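Local coordinates for protein extracellular sialidase/neuraminidase, putative (Aspergillus fumigatus, PDB 2XZI) that hydrolyses sialic acid-type sugars, acting as a KDNase, and is probably a secreted exo-glycosidase that prefers KDN to N-acetylneuraminic acid, at residues L240-V254 / F262-C276. Sequence-based numbering, arbitrary orientation. Where two conformers were deposited one is given.
Sequences LYRNDRPSQKGYRMV and FGAFAPDAGLPDPAC. With KDM (deamino-alpha-neuraminic acid), chain C.
In one antiparallel blade of the sialidase beta-propeller, residues 250-254 of strand 250-258 pair with two successive pieces of chain, first 266-268 and then, past the type I turn from D268 to L271, 272-273. V254 and A266 form a hydrogen-bonded pair, V254 N to A266 O at 2.9 Å. R252 then bridges the corner, its N donating to L271 O and its O accepting from D268 N, and G250 closes the run with D273 through reciprocal bonds. The turn itself is braced by an Asx turn, G270 N to D268 OD1.

The guanidinium of R252 lies with one face against D244 O and R245 N, and bends at chi2 and chi3 (-64° and -63°) bring it between N243 and D273. One edge grips N243, NE meeting OD1 at 2.6 Å almost in line and NH2 reaching the backbone O; from the other edge NH1 makes a salt bridge to D273 OD2 at 2.9 Å, approaching from above the carboxylate plane, plus a weak bond to C276 O. D273 OD2 also accepts from N295, while OD1 takes C276 N on its syn lone pair, an Asx motif that fixes the chain after the strand.

The F265 ring packs against R242 CB (CZ at 3.6 Å) and meets M253 O with its edge. R242 is held side-on by D244, whose OD2 also accepts from G227. F262 sets CZ 3.5 Å from L240 CB.

A275 O stands over one face of the extended R245's guanidinium, at a poor angle for bonding to it, and accepts instead from R302 NH2. R245 NH2 and NH1 both donate to KDM carboxylate oxygen O1B, NH2 at 2.9 Å; E229 forms a salt bridge with NH1. R39, R245 and R302 all line this pocket, consistent with the carboxylate-binding arginine triad of sialidases.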
ATOM      1  N   LEU A 240     -14.054   1.249  13.522  1.00  8.83           N
ATOM      2  CA  LEU A 240     -12.961   1.606  12.605  1.00  8.81           C
ATOM      3  C   LEU A 240     -11.710   1.924  13.390  1.00  8.67           C
ATOM      4  O   LEU A 240     -11.765   2.393  14.532  1.00  9.16           O
ATOM      5  CB  LEU A 240     -13.327   2.823  11.746  1.00  8.85           C
ATOM      6  CG  LEU A 240     -14.558   2.697  10.838  1.00  9.20           C
ATOM      7  CD1 LEU A 240     -14.840   3.989  10.076  1.00  9.71           C
ATOM      8  CD2 LEU A 240     -14.404   1.523   9.875  1.00 11.01           C
ATOM      9  N   TYR A 241     -10.570   1.712  12.741  1.00  8.08           N
ATOM     10  CA  TYR A 241      -9.261   1.857  13.364  1.00  7.56           C
ATOM     11  C   TYR A 241      -8.344   2.464  12.312  1.00  6.80           C
ATOM     12  O   TYR A 241      -8.140   1.846  11.261  1.00  6.52           O
ATOM     13  CB  TYR A 241      -8.796   0.454  13.802  1.00  7.80           C
ATOM     14  CG  TYR A 241      -7.348   0.213  14.212  1.00  8.46           C
ATOM     15  CD1 TYR A 241      -6.380  -0.093  13.257  1.00  7.51           C
ATOM     16  CD2 TYR A 241      -6.967   0.192  15.552  1.00  9.04           C
ATOM     17  CE1 TYR A 241      -5.076  -0.373  13.623  1.00  9.68           C
ATOM     18  CE2 TYR A 241      -5.650  -0.082  15.927  1.00 10.97           C
ATOM     19  CZ  TYR A 241      -4.712  -0.368  14.954  1.00  9.46           C
ATOM     20  OH  TYR A 241      -3.398  -0.636  15.304  1.00  9.40           O
ATOM     21  N   ARG A 242      -7.843   3.678  12.576  1.00  6.44           N
ATOM     22  CA  ARG A 242      -6.805   4.291  11.751  1.00  6.53           C
ATOM     23  C   ARG A 242      -5.458   4.044  12.404  1.00  6.64           C
ATOM     24  O   ARG A 242      -5.304   4.212  13.622  1.00  7.90           O
ATOM     25  CB  ARG A 242      -6.997   5.805  11.584  1.00  6.40           C
ATOM     26  CG  ARG A 242      -8.013   6.248  10.535  1.00  6.64           C
ATOM     27  CD  ARG A 242      -7.466   6.238   9.079  1.00  7.16           C
ATOM     28  NE  ARG A 242      -6.355   7.167   8.820  1.00  6.56           N
ATOM     29  CZ  ARG A 242      -6.334   8.119   7.880  1.00  6.19           C
ATOM     30  NH1 ARG A 242      -7.368   8.312   7.072  1.00  6.11           N
ATOM     31  NH2 ARG A 242      -5.258   8.894   7.741  1.00  7.49           N
ATOM     32  N   ASN A 243      -4.484   3.627  11.604  1.00  6.67           N
ATOM     33  CA  ASN A 243      -3.124   3.409  12.081  1.00  6.85           C
ATOM     34  C   ASN A 243      -2.201   4.087  11.078  1.00  7.01           C
ATOM     35  O   ASN A 243      -1.996   3.608   9.954  1.00  7.26           O
ATOM     36  CB  ASN A 243      -2.869   1.902  12.240  1.00  6.66           C
ATOM     37  CG  ASN A 243      -1.474   1.580  12.735  1.00  7.24           C
ATOM     38  OD1 ASN A 243      -0.497   2.163  12.270  1.00  7.96           O
ATOM     39  ND2 ASN A 243      -1.371   0.628  13.658  1.00  6.98           N
ATOM     40  N   ASP A 244      -1.701   5.259  11.462  1.00  7.04           N
ATOM     41  CA  ASP A 244      -1.037   6.161  10.538  1.00  6.61           C
ATOM     42  C   ASP A 244       0.459   6.237  10.795  1.00  6.55           C
ATOM     43  O   ASP A 244       0.938   6.037  11.928  1.00  6.89           O
ATOM     44  CB  ASP A 244      -1.622   7.573  10.685  1.00  6.97           C
ATOM     45  CG  ASP A 244      -3.027   7.709  10.101  1.00  7.02           C
ATOM     46  OD1 ASP A 244      -3.680   6.682   9.835  1.00  7.51           O
ATOM     47  OD2 ASP A 244      -3.490   8.853   9.927  1.00  8.69           O
ATOM     48  N   ARG A 245       1.187   6.587   9.741  1.00  6.89           N
ATOM     49  CA  ARG A 245       2.592   6.950   9.832  1.00  7.49           C
ATOM     50  C   ARG A 245       2.747   8.237  10.641  1.00  7.53           C
ATOM     51  O   ARG A 245       2.052   9.228  10.376  1.00  7.73           O
ATOM     52  CB  ARG A 245       3.113   7.174   8.412  1.00  7.28           C
ATOM     53  CG  ARG A 245       4.517   7.754   8.325  1.00  7.17           C
ATOM     54  CD  ARG A 245       4.897   7.930   6.878  1.00  7.90           C
ATOM     55  NE  ARG A 245       6.150   8.664   6.712  1.00  7.53           N
ATOM     56  CZ  ARG A 245       6.867   8.670   5.589  1.00  7.93           C
ATOM     57  NH1 ARG A 245       6.510   7.916   4.545  1.00  7.22           N
ATOM     58  NH2 ARG A 245       7.985   9.386   5.537  1.00  9.37           N
ATOM     59  N   PRO A 246       3.665   8.231  11.625  1.00  7.90           N
ATOM     60  CA  PRO A 246       3.883   9.455  12.401  1.00  8.84           C
ATOM     61  C   PRO A 246       4.643  10.519  11.597  1.00  9.36           C
ATOM     62  O   PRO A 246       5.384  10.185  10.661  1.00  9.41           O
ATOM     63  CB  PRO A 246       4.756   8.964  13.559  1.00  8.74           C
ATOM     64  CG  PRO A 246       5.554   7.819  12.961  1.00  9.07           C
ATOM     65  CD  PRO A 246       4.523   7.116  12.084  1.00  8.22           C
ATOM     66  N   SER A 247       4.473  11.791  11.975  1.00 10.70           N
ATOM     67  CA  SER A 247       5.245  12.880  11.339  1.00 13.22           C
ATOM     68  C   SER A 247       6.748  12.816  11.687  1.00 13.42           C
ATOM     69  O   SER A 247       7.599  13.208  10.882  1.00 14.32           O
ATOM     70  CB  SER A 247       4.646  14.263  11.649  1.00 13.45           C
ATOM     71  OG  SER A 247       4.595  14.531  13.035  1.00 18.19           O
ATOM     72  N   GLN A 248       7.053  12.309  12.878  1.00 13.49           N
ATOM     73  CA  GLN A 248       8.431  12.096  13.309  0.50 13.88           C
ATOM     74  C   GLN A 248       8.617  10.652  13.757  1.00 13.17           C
ATOM     75  O   GLN A 248       7.670  10.012  14.239  1.00 13.25           O
ATOM     76  CB  GLN A 248       8.818  13.058  14.442  0.50 14.49           C
ATOM     77  CG  GLN A 248       9.232  14.467  13.984  0.50 16.66           C
ATOM     78  CD  GLN A 248       8.093  15.477  13.994  0.50 18.95           C
ATOM     79  OE1 GLN A 248       7.084  15.293  14.677  0.50 21.06           O
ATOM     80  NE2 GLN A 248       8.261  16.564  13.243  0.50 19.65           N
ATOM     81  N   LYS A 249       9.836  10.147  13.599  1.00 12.59           N
ATOM     82  CA  LYS A 249      10.160   8.773  13.970  1.00 12.91           C
ATOM     83  C   LYS A 249       9.747   8.479  15.408  1.00 11.97           C
ATOM     84  O   LYS A 249       9.851   9.351  16.281  1.00 12.57           O
ATOM     85  CB  LYS A 249      11.658   8.523  13.817  1.00 13.36           C
ATOM     86  CG  LYS A 249      12.191   8.771  12.424  1.00 15.52           C
ATOM     87  CD  LYS A 249      13.631   8.289  12.303  1.00 20.06           C
ATOM     88  CE  LYS A 249      13.994   8.024  10.848  1.00 21.28           C
ATOM     89  NZ  LYS A 249      15.280   7.287  10.736  1.00 23.97           N
ATOM     90  N   GLY A 250       9.271   7.257  15.647  1.00 11.11           N
ATOM     91  CA  GLY A 250       8.870   6.847  16.972  1.00 10.79           C
ATOM     92  C   GLY A 250       7.929   5.666  16.933  1.00  9.67           C
ATOM     93  O   GLY A 250       8.377   4.515  17.045  1.00 10.24           O
ATOM     94  N   TYR A 251       6.634   5.964  16.776  1.00 10.27           N
ATOM     95  CA  TYR A 251       5.549   4.989  16.923  1.00  9.54           C
ATOM     96  C   TYR A 251       4.416   5.271  15.960  1.00  9.02           C
ATOM     97  O   TYR A 251       4.197   6.416  15.565  1.00  9.63           O
ATOM     98  CB  TYR A 251       4.997   5.024  18.360  1.00 10.32           C
ATOM     99  CG  TYR A 251       6.063   4.749  19.390  1.00 11.99           C
ATOM    100  CD1 TYR A 251       6.433   3.439  19.701  1.00 13.31           C
ATOM    101  CD2 TYR A 251       6.737   5.798  20.013  1.00 13.36           C
ATOM    102  CE1 TYR A 251       7.438   3.178  20.624  1.00 16.86           C
ATOM    103  CE2 TYR A 251       7.733   5.550  20.945  1.00 15.93           C
ATOM    104  CZ  TYR A 251       8.080   4.239  21.237  1.00 17.63           C
ATOM    105  OH  TYR A 251       9.066   3.987  22.159  1.00 20.01           O
ATOM    106  N   ARG A 252       3.682   4.219  15.617  1.00  8.04           N
ATOM    107  CA  ARG A 252       2.448   4.386  14.854  1.00  7.73           C
ATOM    108  C   ARG A 252       1.442   5.235  15.627  1.00  8.50           C
ATOM    109  O   ARG A 252       1.388   5.182  16.866  1.00  8.90           O
ATOM    110  CB  ARG A 252       1.825   3.031  14.546  1.00  6.44           C
ATOM    111  CG  ARG A 252       2.722   2.057  13.810  1.00  6.62           C
ATOM    112  CD  ARG A 252       3.123   2.519  12.415  1.00  5.51           C
ATOM    113  NE  ARG A 252       1.984   2.668  11.510  1.00  5.40           N
ATOM    114  CZ  ARG A 252       2.105   3.044  10.245  1.00  5.85           C
ATOM    115  NH1 ARG A 252       3.317   3.256   9.723  1.00  5.97           N
ATOM    116  NH2 ARG A 252       1.018   3.148   9.488  1.00  6.82           N
ATOM    117  N   MET A 253       0.676   6.040  14.901  1.00  8.74           N
ATOM    118  CA  MET A 253      -0.354   6.887  15.491  1.00  9.21           C
ATOM    119  C   MET A 253      -1.716   6.253  15.258  1.00  9.03           C
ATOM    120  O   MET A 253      -2.115   6.037  14.114  1.00  9.20           O
ATOM    121  CB  MET A 253      -0.288   8.297  14.895  1.00 10.18           C
ATOM    122  CG  MET A 253       1.025   9.036  15.163  1.00 12.39           C
ATOM    123  SD  MET A 253       1.326   9.340  16.916  1.00 18.67           S
ATOM    124  CE  MET A 253       0.140  10.635  17.216  1.00 18.64           C
ATOM    125  N   VAL A 254      -2.432   5.948  16.337  1.00  8.44           N
ATOM    126  CA  VAL A 254      -3.677   5.187  16.263  1.00  9.11           C
ATOM    127  C   VAL A 254      -4.875   6.002  16.732  1.00  9.34           C
ATOM    128  O   VAL A 254      -4.792   6.728  17.729  1.00 10.05           O
ATOM    129  CB  VAL A 254      -3.575   3.827  17.057  1.00  9.11           C
ATOM    130  CG1 VAL A 254      -4.928   3.146  17.210  1.00 10.92           C
ATOM    131  CG2 VAL A 254      -2.581   2.895  16.368  1.00 10.62           C
ATOM    132  N   PHE A 262     -14.291  10.036  14.843  1.00 12.69           N
ATOM    133  CA  PHE A 262     -13.156   9.407  15.493  1.00 12.56           C
ATOM    134  C   PHE A 262     -12.732  10.136  16.740  1.00 13.26           C
ATOM    135  O   PHE A 262     -12.922  11.347  16.861  1.00 13.95           O
ATOM    136  CB  PHE A 262     -11.948   9.354  14.554  1.00 12.46           C
ATOM    137  CG  PHE A 262     -11.982   8.211  13.587  1.00 10.78           C
ATOM    138  CD1 PHE A 262     -12.932   8.153  12.575  1.00 10.08           C
ATOM    139  CD2 PHE A 262     -11.041   7.190  13.685  1.00 10.16           C
ATOM    140  CE1 PHE A 262     -12.937   7.086  11.679  1.00 10.11           C
ATOM    141  CE2 PHE A 262     -11.051   6.133  12.795  1.00  8.91           C
ATOM    142  CZ  PHE A 262     -11.979   6.083  11.798  1.00 10.32           C
ATOM    143  N   GLY A 263     -12.133   9.380  17.655  1.00 12.92           N
ATOM    144  CA  GLY A 263     -11.451   9.955  18.799  1.00 13.07           C
ATOM    145  C   GLY A 263     -10.068  10.431  18.400  1.00 13.66           C
ATOM    146  O   GLY A 263      -9.699  10.420  17.208  1.00 14.25           O
ATOM    147  N   ALA A 264      -9.290  10.824  19.400  1.00 13.69           N
ATOM    148  CA  ALA A 264      -7.956  11.362  19.175  1.00 13.00           C
ATOM    149  C   ALA A 264      -6.950  10.323  18.686  1.00 12.53           C
ATOM    150  O   ALA A 264      -7.039   9.133  19.010  1.00 12.87           O
ATOM    151  CB  ALA A 264      -7.437  12.030  20.433  1.00 13.69           C
ATOM    152  N   PHE A 265      -5.995  10.808  17.899  1.00 12.24           N
ATOM    153  CA  PHE A 265      -4.808  10.031  17.559  1.00 12.53           C
ATOM    154  C   PHE A 265      -3.802  10.088  18.698  1.00 13.14           C
ATOM    155  O   PHE A 265      -3.575  11.153  19.283  1.00 13.96           O
ATOM    156  CB  PHE A 265      -4.155  10.536  16.274  1.00 11.87           C
ATOM    157  CG  PHE A 265      -4.841  10.058  15.024  1.00 10.95           C
ATOM    158  CD1 PHE A 265      -5.958  10.733  14.530  1.00 11.46           C
ATOM    159  CD2 PHE A 265      -4.367   8.931  14.335  1.00 10.81           C
ATOM    160  CE1 PHE A 265      -6.617  10.295  13.367  1.00 10.70           C
ATOM    161  CE2 PHE A 265      -5.020   8.498  13.166  1.00 10.12           C
ATOM    162  CZ  PHE A 265      -6.136   9.176  12.685  1.00 10.51           C
ATOM    163  N   ALA A 266      -3.209   8.940  19.010  1.00 13.40           N
ATOM    164  CA  ALA A 266      -2.181   8.838  20.044  1.00 13.76           C
ATOM    165  C   ALA A 266      -1.170   7.768  19.654  1.00 13.90           C
ATOM    166  O   ALA A 266      -1.521   6.798  18.981  1.00 13.23           O
ATOM    167  CB  ALA A 266      -2.822   8.510  21.398  1.00 13.98           C
ATOM    168  N   PRO A 267       0.100   7.944  20.062  1.00 13.76           N
ATOM    169  CA  PRO A 267       1.099   6.947  19.681  1.00 13.89           C
ATOM    170  C   PRO A 267       0.799   5.600  20.326  1.00 14.17           C
ATOM    171  O   PRO A 267       0.343   5.548  21.483  1.00 14.35           O
ATOM    172  CB  PRO A 267       2.418   7.537  20.202  1.00 14.08           C
ATOM    173  CG  PRO A 267       2.005   8.555  21.215  1.00 14.70           C
ATOM    174  CD  PRO A 267       0.694   9.093  20.778  1.00 14.00           C
ATOM    175  N   ASP A 268       1.015   4.520  19.571  1.00 13.57           N
ATOM    176  CA  ASP A 268       0.884   3.168  20.095  1.00 13.61           C
ATOM    177  C   ASP A 268       2.270   2.688  20.479  1.00 13.48           C
ATOM    178  O   ASP A 268       3.088   2.381  19.614  1.00 13.50           O
ATOM    179  CB  ASP A 268       0.271   2.234  19.049  1.00 13.36           C
ATOM    180  CG  ASP A 268      -0.029   0.851  19.601  1.00 14.65           C
ATOM    181  OD1 ASP A 268       0.667   0.387  20.531  1.00 14.51           O
ATOM    182  OD2 ASP A 268      -0.974   0.214  19.096  1.00 19.95           O
ATOM    183  N   ALA A 269       2.543   2.652  21.779  1.00 13.67           N
ATOM    184  CA  ALA A 269       3.882   2.315  22.258  1.00 13.74           C
ATOM    185  C   ALA A 269       4.281   0.870  21.935  1.00 13.81           C
ATOM    186  O   ALA A 269       5.459   0.512  22.017  1.00 14.24           O
ATOM    187  CB  ALA A 269       3.997   2.600  23.761  1.00 14.66           C
ATOM    188  N   GLY A 270       3.297   0.056  21.547  1.00 13.05           N
ATOM    189  CA  GLY A 270       3.540  -1.339  21.157  1.00 12.56           C
ATOM    190  C   GLY A 270       4.009  -1.483  19.711  1.00 11.48           C
ATOM    191  O   GLY A 270       4.426  -2.575  19.303  1.00 11.81           O
ATOM    192  N   LEU A 271       3.962  -0.382  18.956  1.00 10.27           N
ATOM    193  CA  LEU A 271       4.260  -0.397  17.511  1.00  9.37           C
ATOM    194  C   LEU A 271       5.281   0.676  17.099  1.00  8.60           C
ATOM    195  O   LEU A 271       4.917   1.711  16.530  1.00  8.59           O
ATOM    196  CB  LEU A 271       2.966  -0.253  16.692  1.00  9.01           C
ATOM    197  CG  LEU A 271       1.883  -1.324  16.858  1.00  7.85           C
ATOM    198  CD1 LEU A 271       0.634  -0.927  16.068  1.00  9.20           C
ATOM    199  CD2 LEU A 271       2.397  -2.732  16.471  1.00  7.77           C
ATOM    200  N   PRO A 272       6.567   0.440  17.398  1.00  8.69           N
ATOM    201  CA  PRO A 272       7.619   1.337  16.926  1.00  8.83           C
ATOM    202  C   PRO A 272       7.575   1.470  15.399  1.00  8.21           C
ATOM    203  O   PRO A 272       7.188   0.531  14.699  1.00  7.83           O
ATOM    204  CB  PRO A 272       8.901   0.643  17.411  1.00  8.82           C
ATOM    205  CG  PRO A 272       8.529  -0.797  17.536  1.00 10.04           C
ATOM    206  CD  PRO A 272       7.120  -0.762  18.046  1.00  9.10           C
ATOM    207  N   ASP A 273       7.925   2.654  14.908  1.00  7.87           N
ATOM    208  CA  ASP A 273       7.894   2.932  13.477  1.00  7.52           C
ATOM    209  C   ASP A 273       8.929   4.019  13.198  1.00  7.88           C
ATOM    210  O   ASP A 273       9.080   4.936  14.012  1.00  8.01           O
ATOM    211  CB  ASP A 273       6.497   3.410  13.080  1.00  7.93           C
ATOM    212  CG  ASP A 273       6.371   3.642  11.585  1.00  7.43           C
ATOM    213  OD1 ASP A 273       6.708   4.745  11.113  1.00  7.41           O
ATOM    214  OD2 ASP A 273       5.956   2.690  10.872  1.00  6.21           O
ATOM    215  N   PRO A 274       9.638   3.948  12.058  1.00  7.16           N
ATOM    216  CA  PRO A 274      10.712   4.907  11.763  1.00  7.30           C
ATOM    217  C   PRO A 274      10.239   6.069  10.887  1.00  7.45           C
ATOM    218  O   PRO A 274      11.040   6.668  10.200  1.00  8.18           O
ATOM    219  CB  PRO A 274      11.732   4.037  11.014  1.00  7.74           C
ATOM    220  CG  PRO A 274      10.825   3.108  10.182  1.00  6.62           C
ATOM    221  CD  PRO A 274       9.629   2.828  11.090  1.00  7.41           C
ATOM    222  N   ALA A 275       8.946   6.388  10.963  1.00  7.68           N
ATOM    223  CA  ALA A 275       8.304   7.336  10.047  1.00  8.02           C
ATOM    224  C   ALA A 275       8.321   6.746   8.628  1.00  7.83           C
ATOM    225  O   ALA A 275       9.050   7.195   7.730  1.00  8.57           O
ATOM    226  CB  ALA A 275       8.977   8.733  10.105  1.00  8.16           C
ATOM    227  N   CYS A 276       7.514   5.701   8.455  1.00  6.89           N
ATOM    228  CA  CYS A 276       7.396   4.990   7.187  1.00  6.10           C
ATOM    229  C   CYS A 276       5.948   4.488   7.088  1.00  5.47           C
ATOM    230  O   CYS A 276       5.260   4.376   8.085  1.00  6.47           O
ATOM    231  CB  CYS A 276       8.400   3.817   7.130  1.00  5.78           C
ATOM    232  SG  CYS A 276       8.476   2.901   5.576  1.00  7.76           S
TER
HETATM  233  C2  KDM C 500       8.261   8.954   0.966  1.00 17.17           C
HETATM  234  C1  KDM C 500       9.045   8.029   1.888  1.00 15.48           C
HETATM  235  C3  KDM C 500       7.729   8.180  -0.254  1.00 15.42           C
HETATM  236  C4  KDM C 500       6.431   8.792  -0.856  1.00 13.71           C
HETATM  237  C5  KDM C 500       6.122  10.222  -0.395  1.00 13.09           C
HETATM  238  C6  KDM C 500       6.074  10.257   1.153  1.00 15.14           C
HETATM  239  C7  KDM C 500       6.007  11.681   1.725  1.00 15.08           C
HETATM  240  C8  KDM C 500       5.776  11.641   3.247  1.00 16.09           C
HETATM  241  C9  KDM C 500       5.758  13.043   3.831  1.00 16.78           C
HETATM  242  O5  KDM C 500       4.889  10.706  -0.985  1.00 11.91           O
HETATM  243  O1A KDM C 500       9.531   6.978   1.407  1.00 14.82           O
HETATM  244  O1B KDM C 500       9.156   8.418   3.075  1.00 15.44           O
HETATM  245  O4  KDM C 500       6.566   8.789  -2.278  1.00 11.01           O
HETATM  246  O6  KDM C 500       7.220   9.584   1.775  1.00 17.01           O
HETATM  247  O7  KDM C 500       7.237  12.354   1.443  1.00 13.04           O
HETATM  248  O8  KDM C 500       4.516  11.028   3.554  1.00 16.52           O
HETATM  249  O9  KDM C 500       4.607  13.718   3.299  1.00 17.94           O
HETATM  250  O2  KDM C 500       9.211   9.944   0.550  1.00 17.19           O
HETATM  251  O   HOH W   1      -2.937  -0.971  17.913  1.00 13.56           O